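Local coordinates for protein pectate lyase 47 (Bacillus sp. TS-47, PDB 1VBL) that cleaves pectate, the polygalacturonate backbone of pectin, probably by calcium-dependent beta-elimination, at residues N49-K59 with D124-T134; I192-I200 with D233-I241. All coordinates share one frame; numbering follows the deposited sequence.

Interaction 1 (N49-K59 with D124-T134); sequences NHTNQYNSVPK and DRIMVYVGSNT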
loop_
_atom_site.group_PDB
_atom_site.type_symbol
_atom_site.label_atom_id
_atom_site.label_comp_id
_atom_site.label_asym_id
_atom_site.label_seq_id
_atom_site.Cartn_x
_atom_site.Cartn_y
_atom_site.Cartn_z
ATOM N N ASN A 49 -6.698 -17.435 -12.826
ATOM C CA ASN A 49 -5.900 -16.486 -12.054
ATOM C C ASN A 49 -4.506 -16.185 -12.598
ATOM O O ASN A 49 -4.174 -15.030 -12.845
ATOM C CB ASN A 49 -5.767 -16.953 -10.602
ATOM C CG ASN A 49 -5.268 -15.851 -9.682
ATOM O OD1 ASN A 49 -4.726 -16.120 -8.611
ATOM N ND2 ASN A 49 -5.461 -14.602 -10.094
ATOM N N HIS A 50 -3.685 -17.211 -12.788
ATOM C CA HIS A 50 -2.333 -16.967 -13.274
ATOM C C HIS A 50 -2.269 -16.266 -14.632
ATOM O O HIS A 50 -1.640 -15.207 -14.758
ATOM C CB HIS A 50 -1.530 -18.270 -13.321
ATOM C CG HIS A 50 -0.077 -18.062 -13.623
ATOM N ND1 HIS A 50 0.394 -17.841 -14.900
ATOM C CD2 HIS A 50 1.001 -17.983 -12.807
ATOM C CE1 HIS A 50 1.698 -17.635 -14.858
ATOM N NE2 HIS A 50 2.091 -17.715 -13.598
ATOM N N THR A 51 -2.933 -16.825 -15.640
ATOM C CA THR A 51 -2.901 -16.230 -16.974
ATOM C C THR A 51 -3.756 -14.976 -17.129
ATOM O O THR A 51 -3.692 -14.304 -18.159
ATOM C CB THR A 51 -3.316 -17.254 -18.062
ATOM O OG1 THR A 51 -4.694 -17.615 -17.895
ATOM C CG2 THR A 51 -2.448 -18.506 -17.966
ATOM N N ASN A 52 -4.556 -14.655 -16.116
ATOM C CA ASN A 52 -5.397 -13.463 -16.174
ATOM C C ASN A 52 -4.554 -12.196 -16.344
ATOM O O ASN A 52 -5.039 -11.179 -16.849
ATOM C CB ASN A 52 -6.246 -13.345 -14.904
ATOM C CG ASN A 52 -7.504 -14.194 -14.954
ATOM O OD1 ASN A 52 -8.215 -14.332 -13.953
ATOM N ND2 ASN A 52 -7.791 -14.765 -16.121
ATOM N N GLN A 53 -3.295 -12.257 -15.920
ATOM C CA GLN A 53 -2.399 -11.112 -16.032
ATOM C C GLN A 53 -2.158 -10.734 -17.493
ATOM O O GLN A 53 -1.775 -9.602 -17.793
ATOM C CB GLN A 53 -1.064 -11.412 -15.341
ATOM C CG GLN A 53 -0.343 -12.650 -15.863
ATOM C CD GLN A 53 0.893 -12.998 -15.046
ATOM O OE1 GLN A 53 1.862 -12.241 -15.009
ATOM N NE2 GLN A 53 0.858 -14.150 -14.383
ATOM N N TYR A 54 -2.395 -11.679 -18.400
ATOM C CA TYR A 54 -2.191 -11.437 -19.827
ATOM C C TYR A 54 -3.475 -11.035 -20.549
ATOM O O TYR A 54 -3.469 -10.834 -21.767
ATOM C CB TYR A 54 -1.609 -12.686 -20.497
ATOM C CG TYR A 54 -0.355 -13.208 -19.843
ATOM C CD1 TYR A 54 -0.343 -14.453 -19.217
ATOM C CD2 TYR A 54 0.819 -12.455 -19.836
ATOM C CE1 TYR A 54 0.804 -14.939 -18.600
ATOM C CE2 TYR A 54 1.974 -12.931 -19.219
ATOM C CZ TYR A 54 1.958 -14.173 -18.603
ATOM O OH TYR A 54 3.089 -14.651 -17.981
ATOM N N ASN A 55 -4.575 -10.919 -19.809
ATOM C CA ASN A 55 -5.848 -10.533 -20.412
ATOM C C ASN A 55 -5.976 -9.011 -20.448
ATOM O O ASN A 55 -6.351 -8.387 -19.454
ATOM C CB ASN A 55 -7.015 -11.142 -19.630
ATOM C CG ASN A 55 -8.368 -10.749 -20.197
ATOM O OD1 ASN A 55 -8.466 -10.264 -21.326
ATOM N ND2 ASN A 55 -9.423 -10.970 -19.420
ATOM N N SER A 56 -5.667 -8.425 -21.600
ATOM C CA SER A 56 -5.723 -6.976 -21.764
ATOM C C SER A 56 -7.017 -6.472 -22.392
ATOM O O SER A 56 -7.100 -5.320 -22.818
ATOM C CB SER A 56 -4.528 -6.498 -22.599
ATOM O OG SER A 56 -4.538 -7.078 -23.892
ATOM N N VAL A 57 -8.032 -7.326 -22.451
ATOM C CA VAL A 57 -9.308 -6.909 -23.021
ATOM C C VAL A 57 -9.983 -5.903 -22.093
ATOM O O VAL A 57 -10.118 -6.153 -20.893
ATOM C CB VAL A 57 -10.264 -8.112 -23.214
ATOM C CG1 VAL A 57 -11.629 -7.620 -23.672
ATOM C CG2 VAL A 57 -9.683 -9.084 -24.235
ATOM N N PRO A 58 -10.406 -4.746 -22.632
ATOM C CA PRO A 58 -11.069 -3.734 -21.803
ATOM C C PRO A 58 -12.207 -4.382 -21.025
ATOM O O PRO A 58 -13.086 -5.003 -21.610
ATOM C CB PRO A 58 -11.566 -2.724 -22.829
ATOM C CG PRO A 58 -10.482 -2.769 -23.866
ATOM C CD PRO A 58 -10.245 -4.262 -24.017
ATOM N N LYS A 59 -12.193 -4.233 -19.706
ATOM C CA LYS A 59 -13.225 -4.846 -18.884
ATOM C C LYS A 59 -13.502 -4.069 -17.610
ATOM O O LYS A 59 -12.594 -3.494 -16.999
ATOM C CB LYS A 59 -12.809 -6.280 -18.534
ATOM C CG LYS A 59 -11.421 -6.379 -17.910
ATOM C CD LYS A 59 -10.839 -7.778 -18.050
ATOM C CE LYS A 59 -9.346 -7.780 -17.757
ATOM N NZ LYS A 59 -8.594 -6.823 -18.626
ATOM N N ASP A 124 -0.714 -18.356 -4.348
ATOM C CA ASP A 124 -1.344 -18.684 -5.620
ATOM C C ASP A 124 -2.869 -18.597 -5.578
ATOM O O ASP A 124 -3.509 -18.470 -6.620
ATOM C CB ASP A 124 -0.922 -20.085 -6.086
ATOM C CG ASP A 124 0.535 -20.146 -6.517
ATOM O OD1 ASP A 124 1.135 -19.081 -6.774
ATOM O OD2 ASP A 124 1.080 -21.266 -6.612
ATOM N N ARG A 125 -3.455 -18.658 -4.386
ATOM C CA ARG A 125 -4.911 -18.590 -4.271
ATOM C C ARG A 125 -5.498 -17.225 -3.916
ATOM O O ARG A 125 -6.527 -16.837 -4.474
ATOM C CB ARG A 125 -5.420 -19.615 -3.249
ATOM C CG ARG A 125 -6.920 -19.499 -2.940
ATOM C CD ARG A 125 -7.456 -20.758 -2.257
ATOM N NE ARG A 125 -7.412 -21.911 -3.155
ATOM C CZ ARG A 125 -8.347 -22.206 -4.054
ATOM N NH1 ARG A 125 -9.423 -21.441 -4.183
ATOM N NH2 ARG A 125 -8.191 -23.256 -4.846
ATOM N N ILE A 126 -4.854 -16.503 -3.003
ATOM C CA ILE A 126 -5.380 -15.213 -2.559
ATOM C C ILE A 126 -4.913 -13.952 -3.281
ATOM O O ILE A 126 -5.552 -12.907 -3.157
ATOM C CB ILE A 126 -5.150 -15.013 -1.044
ATOM C CG1 ILE A 126 -3.672 -14.740 -0.757
ATOM C CG2 ILE A 126 -5.622 -16.261 -0.285
ATOM C CD1 ILE A 126 -3.387 -14.451 0.708
ATOM N N MET A 127 -3.804 -14.024 -4.012
ATOM C CA MET A 127 -3.338 -12.848 -4.743
ATOM C C MET A 127 -3.902 -12.943 -6.154
ATOM O O MET A 127 -3.487 -13.787 -6.954
ATOM C CB MET A 127 -1.810 -12.782 -4.765
ATOM C CG MET A 127 -1.187 -12.540 -3.389
ATOM S SD MET A 127 -2.004 -11.211 -2.434
ATOM C CE MET A 127 -1.647 -9.807 -3.459
ATOM N N VAL A 128 -4.869 -12.078 -6.437
ATOM C CA VAL A 128 -5.560 -12.051 -7.722
ATOM C C VAL A 128 -4.872 -11.164 -8.755
ATOM O O VAL A 128 -4.678 -9.967 -8.529
ATOM C CB VAL A 128 -7.019 -11.557 -7.529
ATOM C CG1 VAL A 128 -7.761 -11.542 -8.852
ATOM C CG2 VAL A 128 -7.738 -12.452 -6.527
ATOM N N TYR A 129 -4.507 -11.756 -9.890
ATOM C CA TYR A 129 -3.859 -11.009 -10.965
ATOM C C TYR A 129 -4.870 -10.141 -11.707
ATOM O O TYR A 129 -6.008 -10.561 -11.944
ATOM C CB TYR A 129 -3.209 -11.967 -11.966
ATOM C CG TYR A 129 -1.877 -12.516 -11.527
ATOM C CD1 TYR A 129 -0.721 -11.737 -11.595
ATOM C CD2 TYR A 129 -1.765 -13.818 -11.044
ATOM C CE1 TYR A 129 0.512 -12.244 -11.196
ATOM C CE2 TYR A 129 -0.541 -14.334 -10.640
ATOM C CZ TYR A 129 0.592 -13.542 -10.718
ATOM O OH TYR A 129 1.800 -14.051 -10.309
ATOM N N VAL A 130 -4.448 -8.936 -12.078
ATOM C CA VAL A 130 -5.306 -8.012 -12.812
ATOM C C VAL A 130 -4.642 -7.699 -14.149
ATOM O O VAL A 130 -3.478 -7.296 -14.193
ATOM C CB VAL A 130 -5.521 -6.685 -12.035
ATOM C CG1 VAL A 130 -6.461 -5.765 -12.819
ATOM C CG2 VAL A 130 -6.103 -6.974 -10.658
ATOM N N GLY A 131 -5.377 -7.899 -15.238
ATOM C CA GLY A 131 -4.829 -7.629 -16.555
ATOM C C GLY A 131 -4.914 -6.158 -16.926
ATOM O O GLY A 131 -5.508 -5.360 -16.199
ATOM N N SER A 132 -4.322 -5.797 -18.060
ATOM C CA SER A 132 -4.341 -4.414 -18.531
ATOM C C SER A 132 -5.749 -3.975 -18.927
ATOM O O SER A 132 -6.608 -4.808 -19.223
ATOM C CB SER A 132 -3.403 -4.253 -19.733
ATOM O OG SER A 132 -2.057 -4.498 -19.368
ATOM N N ASN A 133 -5.974 -2.664 -18.932
ATOM C CA ASN A 133 -7.267 -2.091 -19.300
ATOM C C ASN A 133 -8.396 -2.661 -18.453
ATOM O O ASN A 133 -9.405 -3.153 -18.972
ATOM C CB ASN A 133 -7.537 -2.348 -20.783
ATOM C CG ASN A 133 -6.359 -1.975 -21.648
ATOM O OD1 ASN A 133 -5.824 -0.871 -21.539
ATOM N ND2 ASN A 133 -5.939 -2.892 -22.512
ATOM N N THR A 134 -8.227 -2.573 -17.141
ATOM C CA THR A 134 -9.217 -3.094 -16.222
ATOM C C THR A 134 -9.648 -2.046 -15.208
ATOM O O THR A 134 -8.834 -1.259 -14.726
ATOM C CB THR A 134 -8.658 -4.306 -15.433
ATOM O OG1 THR A 134 -8.138 -5.280 -16.346
ATOM C CG2 THR A 134 -9.757 -4.944 -14.582
HETATM O O HOH W 1 -7.305 -9.739 -16.049
HETATM O O HOH W 2 -2.755 -7.848 -19.659
#
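Gln53 and Tyr129 stack flat: the amide lies over one face of the phenol ring, its plane 17° from the ring's, with Gln53 NE2 3.7 Å from Tyr129 CZ. The same NE2 donates to His50 O at 2.7 Å, with His50 O lying in the plane of the Gln53 amide, which fixes the rotation of the amide above the ring. Tyr129 also turns an edge to the face of the His50 imidazole, a T-shaped pair with centroids 5.8 Å apart.

Hydrogen bonds take over toward the other end. Asn133 ND2 meets a lone pair of Ser56 O at 2.7 Å in a nearly straight bond (174°), while its OD1 is held by Asn157. Lys59 N donates to Asn133 O at 3.1 Å beside the Lys59-Thr134 bridge, where the parallel pairing of beta-helix strands 59-63 and 134-138 begins; the loop before it, after helix 38-44, packs on the chain at 127-133. The lysine chain bends at its last torsion (chi4 -56°) and brings NZ to Thr134 OG1 at 2.8 Å, to Val57 O, also at 2.8 Å, and to Asn55 O at 2.9 Å. A methionine here would probably leave those carbonyls and the threonine hydroxyl without their shared donor. Water 1 links Asn52 O to Gly131 N, and water 2 links Gln53 O to Ser132 N.

The ammonium thus gathers carbonyls of its own loop and ties them to Thr134, while two waters and the Asn133 amide take up further loop carbonyls.

Interaction 2 (I192-I200 with D233-I241); sequences ISIEGSSHI and DIKNSSDFI. With CA (calcium ion), chain B.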
loop_
_atom_site.group_PDB
_atom_site.type_symbol
_atom_site.label_atom_id
_atom_site.label_comp_id
_atom_site.label_asym_id
_atom_site.label_seq_id
_atom_site.Cartn_x
_atom_site.Cartn_y
_atom_site.Cartn_z
ATOM N N ILE A 192 -2.959 -4.322 -2.331
ATOM C CA ILE A 192 -2.703 -3.975 -3.723
ATOM C C ILE A 192 -1.198 -3.895 -3.919
ATOM O O ILE A 192 -0.510 -3.136 -3.236
ATOM C CB ILE A 192 -3.329 -2.616 -4.125
ATOM C CG1 ILE A 192 -4.856 -2.714 -4.090
ATOM C CG2 ILE A 192 -2.862 -2.223 -5.528
ATOM C CD1 ILE A 192 -5.571 -1.446 -4.538
ATOM N N SER A 193 -0.696 -4.695 -4.850
ATOM C CA SER A 193 0.724 -4.728 -5.151
ATOM C C SER A 193 0.916 -4.377 -6.622
ATOM O O SER A 193 0.437 -5.083 -7.507
ATOM C CB SER A 193 1.290 -6.121 -4.865
ATOM O OG SER A 193 2.653 -6.193 -5.246
ATOM N N ILE A 194 1.606 -3.271 -6.867
ATOM C CA ILE A 194 1.865 -2.797 -8.218
ATOM C C ILE A 194 3.325 -3.084 -8.560
ATOM O O ILE A 194 4.238 -2.509 -7.958
ATOM C CB ILE A 194 1.576 -1.284 -8.308
ATOM C CG1 ILE A 194 0.121 -1.024 -7.906
ATOM C CG2 ILE A 194 1.859 -0.774 -9.710
ATOM C CD1 ILE A 194 -0.255 0.458 -7.812
ATOM N N GLU A 195 3.539 -3.979 -9.521
ATOM C CA GLU A 195 4.891 -4.367 -9.918
ATOM C C GLU A 195 5.069 -4.297 -11.434
ATOM O O GLU A 195 4.307 -4.905 -12.183
ATOM C CB GLU A 195 5.179 -5.794 -9.431
ATOM C CG GLU A 195 4.726 -6.059 -8.002
ATOM C CD GLU A 195 4.853 -7.520 -7.585
ATOM O OE1 GLU A 195 4.275 -7.885 -6.538
ATOM O OE2 GLU A 195 5.528 -8.300 -8.291
ATOM N N GLY A 196 6.077 -3.552 -11.879
ATOM C CA GLY A 196 6.339 -3.419 -13.303
ATOM C C GLY A 196 5.132 -2.964 -14.101
ATOM O O GLY A 196 4.973 -3.331 -15.264
ATOM N N SER A 197 4.281 -2.148 -13.486
ATOM C CA SER A 197 3.085 -1.675 -14.166
ATOM C C SER A 197 3.010 -0.158 -14.222
ATOM O O SER A 197 3.584 0.531 -13.380
ATOM C CB SER A 197 1.847 -2.226 -13.462
ATOM O OG SER A 197 1.888 -3.640 -13.418
ATOM N N SER A 198 2.292 0.363 -15.211
ATOM C CA SER A 198 2.159 1.807 -15.350
ATOM C C SER A 198 0.718 2.237 -15.597
ATOM O O SER A 198 -0.130 1.429 -15.976
ATOM C CB SER A 198 3.054 2.319 -16.482
ATOM O OG SER A 198 2.557 1.921 -17.744
ATOM N N HIS A 199 0.460 3.525 -15.382
ATOM C CA HIS A 199 -0.866 4.109 -15.551
ATOM C C HIS A 199 -1.901 3.393 -14.697
ATOM O O HIS A 199 -2.812 2.733 -15.202
ATOM C CB HIS A 199 -1.273 4.105 -17.027
ATOM C CG HIS A 199 -0.480 5.062 -17.858
ATOM N ND1 HIS A 199 0.668 4.694 -18.526
ATOM C CD2 HIS A 199 -0.624 6.392 -18.062
ATOM C CE1 HIS A 199 1.197 5.757 -19.106
ATOM N NE2 HIS A 199 0.432 6.801 -18.839
ATOM N N ILE A 200 -1.743 3.539 -13.387
ATOM C CA ILE A 200 -2.639 2.914 -12.426
ATOM C C ILE A 200 -3.253 3.993 -11.549
ATOM O O ILE A 200 -2.548 4.857 -11.036
ATOM C CB ILE A 200 -1.880 1.933 -11.507
ATOM C CG1 ILE A 200 -0.975 1.014 -12.336
ATOM C CG2 ILE A 200 -2.873 1.131 -10.673
ATOM C CD1 ILE A 200 -1.705 0.137 -13.340
ATOM N N ASP A 233 1.690 -1.270 -2.180
ATOM C CA ASP A 233 3.105 -1.159 -2.503
ATOM C C ASP A 233 3.341 -1.013 -3.994
ATOM O O ASP A 233 2.599 -1.558 -4.810
ATOM C CB ASP A 233 3.880 -2.355 -1.952
ATOM C CG ASP A 233 3.997 -2.317 -0.436
ATOM O OD1 ASP A 233 3.898 -1.219 0.149
ATOM O OD2 ASP A 233 4.203 -3.377 0.178
ATOM N N ILE A 234 4.385 -0.264 -4.329
ATOM C CA ILE A 234 4.744 0.025 -5.710
ATOM C C ILE A 234 6.224 -0.267 -5.903
ATOM O O ILE A 234 7.067 0.303 -5.210
ATOM C CB ILE A 234 4.460 1.512 -6.014
ATOM C CG1 ILE A 234 2.975 1.800 -5.756
ATOM C CG2 ILE A 234 4.853 1.853 -7.445
ATOM C CD1 ILE A 234 2.607 3.268 -5.806
ATOM N N LYS A 235 6.549 -1.143 -6.848
ATOM C CA LYS A 235 7.949 -1.491 -7.063
ATOM C C LYS A 235 8.272 -1.993 -8.463
ATOM O O LYS A 235 7.409 -2.065 -9.341
ATOM C CB LYS A 235 8.372 -2.561 -6.053
ATOM C CG LYS A 235 7.636 -3.884 -6.218
ATOM C CD LYS A 235 8.085 -4.916 -5.187
ATOM C CE LYS A 235 7.380 -6.250 -5.397
ATOM N NZ LYS A 235 7.786 -7.279 -4.396
ATOM N N ASN A 236 9.540 -2.341 -8.644
ATOM C CA ASN A 236 10.054 -2.872 -9.898
ATOM C C ASN A 236 9.674 -2.103 -11.151
ATOM O O ASN A 236 8.950 -2.605 -12.018
ATOM C CB ASN A 236 9.652 -4.341 -10.046
ATOM C CG ASN A 236 10.254 -5.215 -8.962
ATOM O OD1 ASN A 236 11.296 -4.885 -8.400
ATOM N ND2 ASN A 236 9.611 -6.341 -8.676
ATOM N N SER A 237 10.174 -0.875 -11.230
ATOM C CA SER A 237 9.962 -0.007 -12.374
ATOM C C SER A 237 8.526 0.377 -12.702
ATOM O O SER A 237 8.236 0.744 -13.834
ATOM C CB SER A 237 10.621 -0.623 -13.612
ATOM O OG SER A 237 11.973 -0.941 -13.339
ATOM N N SER A 238 7.625 0.285 -11.730
ATOM C CA SER A 238 6.248 0.701 -11.975
ATOM C C SER A 238 6.360 2.195 -12.259
ATOM O O SER A 238 7.342 2.827 -11.868
ATOM C CB SER A 238 5.374 0.450 -10.745
ATOM O OG SER A 238 5.207 -0.942 -10.540
ATOM N N ASP A 239 5.373 2.775 -12.926
ATOM C CA ASP A 239 5.485 4.187 -13.267
ATOM C C ASP A 239 4.119 4.795 -13.558
ATOM O O ASP A 239 3.184 4.083 -13.917
ATOM C CB ASP A 239 6.373 4.304 -14.514
ATOM C CG ASP A 239 7.218 5.563 -14.535
ATOM O OD1 ASP A 239 7.182 6.346 -13.567
ATOM O OD2 ASP A 239 7.937 5.761 -15.540
ATOM N N PHE A 240 4.018 6.112 -13.406
ATOM C CA PHE A 240 2.782 6.838 -13.692
ATOM C C PHE A 240 1.592 6.299 -12.909
ATOM O O PHE A 240 0.687 5.666 -13.461
ATOM C CB PHE A 240 2.518 6.779 -15.197
ATOM C CG PHE A 240 3.688 7.245 -16.019
ATOM C CD1 PHE A 240 4.209 6.450 -17.037
ATOM C CD2 PHE A 240 4.291 8.468 -15.752
ATOM C CE1 PHE A 240 5.321 6.865 -17.772
ATOM C CE2 PHE A 240 5.404 8.894 -16.481
ATOM C CZ PHE A 240 5.918 8.090 -17.490
ATOM N N ILE A 241 1.601 6.583 -11.613
ATOM C CA ILE A 241 0.566 6.122 -10.705
ATOM C C ILE A 241 -0.040 7.277 -9.919
ATOM O O ILE A 241 0.673 8.182 -9.502
ATOM C CB ILE A 241 1.169 5.123 -9.700
ATOM C CG1 ILE A 241 1.842 3.977 -10.462
ATOM C CG2 ILE A 241 0.098 4.616 -8.746
ATOM C CD1 ILE A 241 2.594 3.017 -9.570
HETATM CA CA CA B . 4.795 -5.788 -0.378
HETATM O O HOH W 3 4.613 -4.411 -4.862
HETATM O O HOH W 4 7.603 -7.859 -9.421
HETATM O O HOH W 5 4.708 -8.178 -0.370
HETATM O O HOH W 6 5.688 -5.291 -2.788
HETATM O O HOH W 7 7.204 -5.782 0.341
#
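Asp233 opens a parallel strand pairing with Ile192 and Ile194: its N donates to Ile192 O, and its O receives Ile194 N at 2.9 Å. Its side chain stands on the face shared with Ser193 and Glu195, OD2 binding the calcium ion at 2.5 Å with Asp190, Asp229 and three waters as further ligands, while OD1 accepts from Leu256 N. Next, Ile234 lies alongside Ile194, CG1 4.1 Å from Ile194 CD1.

Lys235 N donates to Ile194 O, and Lys235 O is gripped twice, by Gly196 N and by Ser238 OG at 2.7 Å. CG of Lys235 sits between the backbone N and the carbonyl carbon (chi1 64°), and the extended chain beyond it runs beside Glu195, CE 3.6 Å from Glu195 CD, though the charges stop short of a salt bridge. Ser193 OG holds Glu195 OE1 through the anti lone pair.

After the turn at 236-238, the register has slipped by one residue. Asp239 N donates to Ser197 O at 2.9 Å, its carboxylate meeting Arg271 and His269. Phe240 places CB squarely over the His199 ring, 4.1 Å from the centroid, a CH-pi contact, and its O receives Ile200 N. Ile241 CD1 reaches Ile194 CG2 at 3.9 Å, so isoleucines from both sides of the turn meet.

Such stacked turns are those of the parallel beta-helix of this family: strand 192-195 lies between 149-153 and 232-235, and strand 200-208 pairs with 156-161 and 239-251.

In the fold
Interaction 2 joins neighbouring coils of the parallel beta-helix; interaction 1 does so at its Lys59-Thr134 end, the rest being a loop packed against the chain. Both reach the sheet formed by 127-129, 149-153, 192-195 and 232-235. Interaction 1 lies at one outer strand of that sheet, where a loop covers 127-129; interaction 2 pairs the two strands at the other end. Their centres are about 15 Å apart, with no touch between them. The first is partly buried and relies on side-chain amides, an ammonium group, aromatic contacts and water bridges. Interaction 2 is buried, built on two runs of parallel backbone pairing on either side of a turn, with stacked isoleucines, and carries one of the calcium-binding aspartates.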